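PDB 3GG9: d-3-phosphoglycerate dehydrogenase oxidoreductase protein from Ralstonia solanacearum, which probably oxidises 3-phospho-D-glycerate with NAD as cofactor, as a member of the D-isomer-specific 2-hydroxyacid dehydrogenase family. Local coordinates for residues 260-265 with 287-292; 276-281 with 295-300. One frame throughout, in Å; residues are numbered along the deposited sequence.

In the fold
Both contacts lie at the 295-297 edge of the parallel, Rossmann-type sheet of the nucleotide-binding domain. Following the chain, helix 260-267 comes first, then strand 272-275, whose C-terminal end runs into 276-281; a connection containing residues 287-292 leads on to strand 295-297 and its tail, 298-300. Contact 1 joins the helix to this connection and spans strand 272-275 and the beginning of the loop. Contact 2 closes the loop itself, bringing its start back to the end of the next strand. The segments alternate, so the contacts cross rather than nest. They also touch: Leu289 and Leu290 pack on Cys297, and His287 meets Phe278 edge-to-face.

Contact 1: residues 260-265 with 287-292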
loop_
_atom_site.group_PDB
_atom_site.type_symbol
_atom_site.label_atom_id
_atom_site.label_comp_id
_atom_site.label_asym_id
_atom_site.label_seq_id
_atom_site.Cartn_x
_atom_site.Cartn_y
_atom_site.Cartn_z
ATOM N N GLY A 260 19.964 0.851 -15.845
ATOM C CA GLY A 260 19.731 2.285 -15.690
ATOM C C GLY A 260 19.168 2.656 -14.341
ATOM O O GLY A 260 19.593 3.624 -13.714
ATOM N N MET A 261 18.206 1.868 -13.889
ATOM C CA MET A 261 17.597 2.090 -12.596
ATOM C C MET A 261 18.535 1.942 -11.372
ATOM O O MET A 261 18.595 2.830 -10.507
ATOM C CB MET A 261 16.378 1.190 -12.490
ATOM C CG MET A 261 16.121 0.663 -11.130
ATOM S SD MET A 261 14.484 1.126 -10.776
ATOM C CE MET A 261 14.753 2.920 -10.744
ATOM N N VAL A 262 19.244 0.821 -11.297
ATOM C CA VAL A 262 20.235 0.615 -10.252
ATOM C C VAL A 262 21.210 1.789 -10.278
ATOM O O VAL A 262 21.462 2.394 -9.233
ATOM C CB VAL A 262 20.981 -0.726 -10.417
ATOM C CG1 VAL A 262 22.233 -0.774 -9.500
ATOM C CG2 VAL A 262 20.041 -1.905 -10.132
ATOM N N THR A 263 21.685 2.133 -11.477
ATOM C CA THR A 263 22.641 3.229 -11.669
ATOM C C THR A 263 22.088 4.539 -11.124
ATOM O O THR A 263 22.741 5.189 -10.324
ATOM C CB THR A 263 23.076 3.368 -13.154
ATOM O OG1 THR A 263 23.667 2.137 -13.598
ATOM C CG2 THR A 263 24.093 4.515 -13.346
ATOM N N ALA A 264 20.858 4.889 -11.502
ATOM C CA ALA A 264 20.260 6.136 -11.044
ATOM C C ALA A 264 20.005 6.156 -9.529
ATOM O O ALA A 264 20.266 7.173 -8.867
ATOM C CB ALA A 264 18.983 6.429 -11.813
ATOM N N LEU A 265 19.527 5.044 -8.969
ATOM C CA LEU A 265 19.320 4.972 -7.520
ATOM C C LEU A 265 20.627 5.166 -6.766
ATOM O O LEU A 265 20.671 5.894 -5.774
ATOM C CB LEU A 265 18.634 3.670 -7.097
ATOM C CG LEU A 265 17.134 3.552 -7.404
ATOM C CD1 LEU A 265 16.682 2.136 -7.118
ATOM C CD2 LEU A 265 16.282 4.553 -6.614
ATOM N N HIS A 287 18.668 -10.503 -6.366
ATOM C CA HIS A 287 18.813 -9.412 -7.312
ATOM C C HIS A 287 19.331 -8.196 -6.567
ATOM O O HIS A 287 18.976 -7.971 -5.399
ATOM C CB HIS A 287 17.463 -9.062 -7.959
ATOM C CG HIS A 287 17.602 -8.218 -9.183
ATOM N ND1 HIS A 287 17.754 -6.851 -9.123
ATOM C CD2 HIS A 287 17.628 -8.542 -10.499
ATOM C CE1 HIS A 287 17.867 -6.368 -10.346
ATOM N NE2 HIS A 287 17.793 -7.374 -11.199
ATOM N N THR A 288 20.159 -7.410 -7.243
ATOM C CA THR A 288 20.722 -6.153 -6.700
ATOM C C THR A 288 19.647 -5.260 -6.058
ATOM O O THR A 288 19.828 -4.751 -4.949
ATOM C CB THR A 288 21.481 -5.392 -7.829
ATOM O OG1 THR A 288 22.539 -6.229 -8.319
ATOM C CG2 THR A 288 22.098 -4.118 -7.343
ATOM N N LEU A 289 18.520 -5.092 -6.750
ATOM C CA LEU A 289 17.431 -4.233 -6.281
ATOM C C LEU A 289 16.783 -4.710 -4.989
ATOM O O LEU A 289 16.284 -3.895 -4.217
ATOM C CB LEU A 289 16.355 -4.096 -7.355
ATOM C CG LEU A 289 16.608 -3.139 -8.517
ATOM C CD1 LEU A 289 15.381 -3.187 -9.390
ATOM C CD2 LEU A 289 16.883 -1.681 -8.025
ATOM N N LEU A 290 16.810 -6.023 -4.755
ATOM C CA LEU A 290 16.237 -6.613 -3.547
ATOM C C LEU A 290 17.079 -6.294 -2.324
ATOM O O LEU A 290 16.583 -6.331 -1.206
ATOM C CB LEU A 290 16.052 -8.139 -3.692
ATOM C CG LEU A 290 15.146 -8.707 -4.794
ATOM C CD1 LEU A 290 14.948 -10.211 -4.655
ATOM C CD2 LEU A 290 13.816 -8.030 -4.757
ATOM N N ARG A 291 18.353 -5.981 -2.542
ATOM C CA ARG A 291 19.249 -5.630 -1.444
ATOM C C ARG A 291 19.375 -4.119 -1.217
ATOM O O ARG A 291 20.223 -3.673 -0.449
ATOM C CB ARG A 291 20.616 -6.287 -1.655
ATOM C CG ARG A 291 20.497 -7.796 -1.824
ATOM C CD ARG A 291 21.859 -8.476 -1.872
ATOM N NE ARG A 291 22.580 -8.231 -3.124
ATOM C CZ ARG A 291 22.379 -8.880 -4.272
ATOM N NH1 ARG A 291 23.131 -8.573 -5.315
ATOM N NH2 ARG A 291 21.441 -9.826 -4.395
ATOM N N MET A 292 18.514 -3.348 -1.882
ATOM C CA MET A 292 18.445 -1.892 -1.728
ATOM C C MET A 292 17.224 -1.467 -0.913
ATOM O O MET A 292 16.082 -1.720 -1.313
ATOM C CB MET A 292 18.418 -1.219 -3.109
ATOM C CG MET A 292 19.793 -1.115 -3.781
ATOM S SD MET A 292 19.798 -0.308 -5.408
ATOM C CE MET A 292 20.180 -1.679 -6.408
#
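The helical turns of 260-265 face a short 3-10 segment, 288-291, and the backbones approach most closely at Val262 and Leu289, whose CA atoms are 6.9 Å apart. Farther along, Leu265 and Met292 form a wider pair, so side chains alone bridge the gap. Leu289 reaches in from the loop: its CG lies anti to its own carbonyl carbon, beside the backbone N, and the extended chain (chi2 -179°) carries CD2 to the helix. There CD2 meets three side chains, Val262 through CG2 at 3.8 Å, Leu265 through CD1 at 3.9 Å and Met261 through CG at 4.0 Å. The i, i+1, i+4 spacing of these residues makes one helix surface for a single methyl. Met292 approaches Val262 crosswise, and the bend at its chi3 (-111°) brings CE against both branches of the valine, 3.7 Å from Val262 CG2. Thr288 adds its methyl, with CG2 4.0 Å from Val262 CG1. Met261 and Leu289 both also pack on Ile275, so helix and loop share strand 272-275 as a common support. Helix 260-267, the beta-alpha-beta crossover between parallel strands 246-249 and 272-275, thus packs against the loop leading to strand 295-297. Within the loop, the N-H of Leu289 points to ND1 of His287 at 3.1 Å, close to the imidazole plane and nearly straight at 163°. No hydrogen bond crosses between the segments: they adhere through aliphatic carbons and the Met292 sulfur, while the bond to ND1 helps shape the turn that presents Leu289. With ND1 as acceptor, His287 probably carries a proton on NE2.

Contact 2: residues 276-281 with 295-300; sequences DVFETE and CICTPH
OD1 of Asp276 is gripped by two donors, Thr298 OG1 at 2.7 Å, on its anti lone pair, and the backbone N of Ile301; OD2 takes the N-H of Gly302. Three bonds fix this buried carboxylate, whose CG stands anti to the backbone N (chi1 -176°), against the bend after strand 295-297. Glu281 uses its two oxygens differently. OE1 crosses to accept the ND1-H of His300 at 2.6 Å on its syn lone pair, in the imidazole plane and almost straight (169°), with the carboxylate nearly perpendicular to the ring. OE2 holds its own loop, accepting the N-H of Phe278 at 2.8 Å, and the two bonds together fix the rotation of the carboxylate. Val277 CG1 sits 3.9 Å above the centre of the His300 ring, a CH-pi contact. The Glu281 charge would favour a proton on ND1 and perhaps make His300 more basic, as in the active-site histidine-carboxylate pair of this family. Phe278 meets Cys297 by its ring edge, CZ lying 3.7 Å from CB. Helix 109-123 covers Asp276 and Thr298 through Leu114 and Leu118, Trp138 of the second subunit packs on Glu281 and His300, and strand 272-275 runs parallel alongside 295-297.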
loop_
_atom_site.group_PDB
_atom_site.type_symbol
_atom_site.label_atom_id
_atom_site.label_comp_id
_atom_site.label_asym_id
_atom_site.label_seq_id
_atom_site.Cartn_x
_atom_site.Cartn_y
_atom_site.Cartn_z
ATOM N N ASP A 276 7.594 -3.908 -10.139
ATOM C CA ASP A 276 6.851 -5.168 -10.105
ATOM C C ASP A 276 7.371 -6.116 -11.181
ATOM O O ASP A 276 6.945 -7.235 -11.267
ATOM C CB ASP A 276 5.344 -4.884 -10.269
ATOM C CG ASP A 276 4.475 -6.141 -10.140
ATOM O OD1 ASP A 276 4.521 -6.796 -9.078
ATOM O OD2 ASP A 276 3.721 -6.463 -11.100
ATOM N N VAL A 277 8.354 -5.678 -11.960
ATOM C CA VAL A 277 8.744 -6.416 -13.151
ATOM C C VAL A 277 10.264 -6.442 -13.264
ATOM O O VAL A 277 10.932 -5.449 -12.961
ATOM C CB VAL A 277 8.144 -5.784 -14.454
ATOM C CG1 VAL A 277 6.646 -6.016 -14.515
ATOM C CG2 VAL A 277 8.476 -4.269 -14.547
ATOM N N PHE A 278 10.783 -7.583 -13.696
ATOM C CA PHE A 278 12.220 -7.793 -13.859
ATOM C C PHE A 278 12.534 -8.317 -15.262
ATOM O O PHE A 278 11.663 -8.901 -15.908
ATOM C CB PHE A 278 12.700 -8.814 -12.834
ATOM C CG PHE A 278 12.596 -8.348 -11.407
ATOM C CD1 PHE A 278 13.709 -7.803 -10.757
ATOM C CD2 PHE A 278 11.400 -8.471 -10.700
ATOM C CE1 PHE A 278 13.630 -7.387 -9.436
ATOM C CE2 PHE A 278 11.299 -8.039 -9.375
ATOM C CZ PHE A 278 12.423 -7.516 -8.735
ATOM N N GLU A 279 13.779 -8.136 -15.719
ATOM C CA GLU A 279 14.196 -8.628 -17.043
ATOM C C GLU A 279 14.127 -10.146 -17.130
ATOM O O GLU A 279 13.776 -10.710 -18.163
ATOM C CB GLU A 279 15.618 -8.183 -17.387
ATOM C CG GLU A 279 15.780 -6.707 -17.663
ATOM C CD GLU A 279 16.036 -5.920 -16.405
ATOM O OE1 GLU A 279 16.113 -6.541 -15.317
ATOM O OE2 GLU A 279 16.168 -4.684 -16.505
ATOM N N THR A 280 14.480 -10.799 -16.030
ATOM C CA THR A 280 14.412 -12.239 -15.935
ATOM C C THR A 280 13.498 -12.570 -14.769
ATOM O O THR A 280 13.641 -11.998 -13.694
ATOM C CB THR A 280 15.826 -12.830 -15.697
ATOM O OG1 THR A 280 16.633 -12.588 -16.857
ATOM C CG2 THR A 280 15.767 -14.316 -15.441
ATOM N N GLU A 281 12.545 -13.468 -14.999
ATOM C CA GLU A 281 11.608 -13.925 -13.986
ATOM C C GLU A 281 11.470 -15.437 -14.200
ATOM O O GLU A 281 11.507 -15.891 -15.343
ATOM C CB GLU A 281 10.252 -13.200 -14.140
ATOM C CG GLU A 281 10.302 -11.685 -13.794
ATOM C CD GLU A 281 9.041 -10.916 -14.199
ATOM O OE1 GLU A 281 8.034 -11.547 -14.540
ATOM O OE2 GLU A 281 9.056 -9.673 -14.178
ATOM N N CYS A 295 14.498 0.503 -2.689
ATOM C CA CYS A 295 13.644 -0.122 -3.707
ATOM C C CYS A 295 12.661 -1.061 -3.036
ATOM O O CYS A 295 13.033 -1.837 -2.169
ATOM C CB CYS A 295 14.447 -0.875 -4.775
ATOM S SG CYS A 295 13.523 -1.135 -6.347
ATOM N N ILE A 296 11.396 -0.950 -3.413
ATOM C CA ILE A 296 10.398 -1.938 -3.025
ATOM C C ILE A 296 10.092 -2.776 -4.265
ATOM O O ILE A 296 9.681 -2.240 -5.292
ATOM C CB ILE A 296 9.147 -1.247 -2.451
ATOM C CG1 ILE A 296 9.512 -0.626 -1.089
ATOM C CG2 ILE A 296 7.975 -2.236 -2.324
ATOM C CD1 ILE A 296 8.648 0.495 -0.664
ATOM N N CYS A 297 10.318 -4.078 -4.173
ATOM C CA CYS A 297 10.122 -4.989 -5.313
ATOM C C CYS A 297 9.103 -6.042 -4.973
ATOM O O CYS A 297 9.232 -6.735 -3.947
ATOM C CB CYS A 297 11.417 -5.702 -5.666
ATOM S SG CYS A 297 12.829 -4.645 -5.955
ATOM N N THR A 298 8.083 -6.153 -5.826
ATOM C CA THR A 298 7.119 -7.225 -5.737
ATOM C C THR A 298 7.304 -8.143 -6.927
ATOM O O THR A 298 7.791 -7.714 -7.996
ATOM C CB THR A 298 5.681 -6.660 -5.772
ATOM O OG1 THR A 298 5.614 -5.745 -6.860
ATOM C CG2 THR A 298 5.388 -5.947 -4.478
ATOM N N PRO A 299 6.918 -9.424 -6.764
ATOM C CA PRO A 299 7.207 -10.415 -7.790
ATOM C C PRO A 299 6.164 -10.527 -8.900
ATOM O O PRO A 299 5.474 -11.543 -9.015
ATOM C CB PRO A 299 7.296 -11.717 -6.978
ATOM C CG PRO A 299 6.304 -11.499 -5.886
ATOM C CD PRO A 299 6.328 -10.034 -5.562
ATOM N N HIS A 300 6.064 -9.485 -9.706
ATOM C CA HIS A 300 5.191 -9.464 -10.863
ATOM C C HIS A 300 3.773 -9.903 -10.529
ATOM O O HIS A 300 3.256 -10.848 -11.140
ATOM C CB HIS A 300 5.767 -10.261 -12.040
ATOM C CG HIS A 300 5.240 -9.817 -13.371
ATOM N ND1 HIS A 300 5.835 -10.155 -14.564
ATOM C CD2 HIS A 300 4.170 -9.049 -13.688
ATOM C CE1 HIS A 300 5.155 -9.612 -15.561
ATOM N NE2 HIS A 300 4.130 -8.950 -15.055
#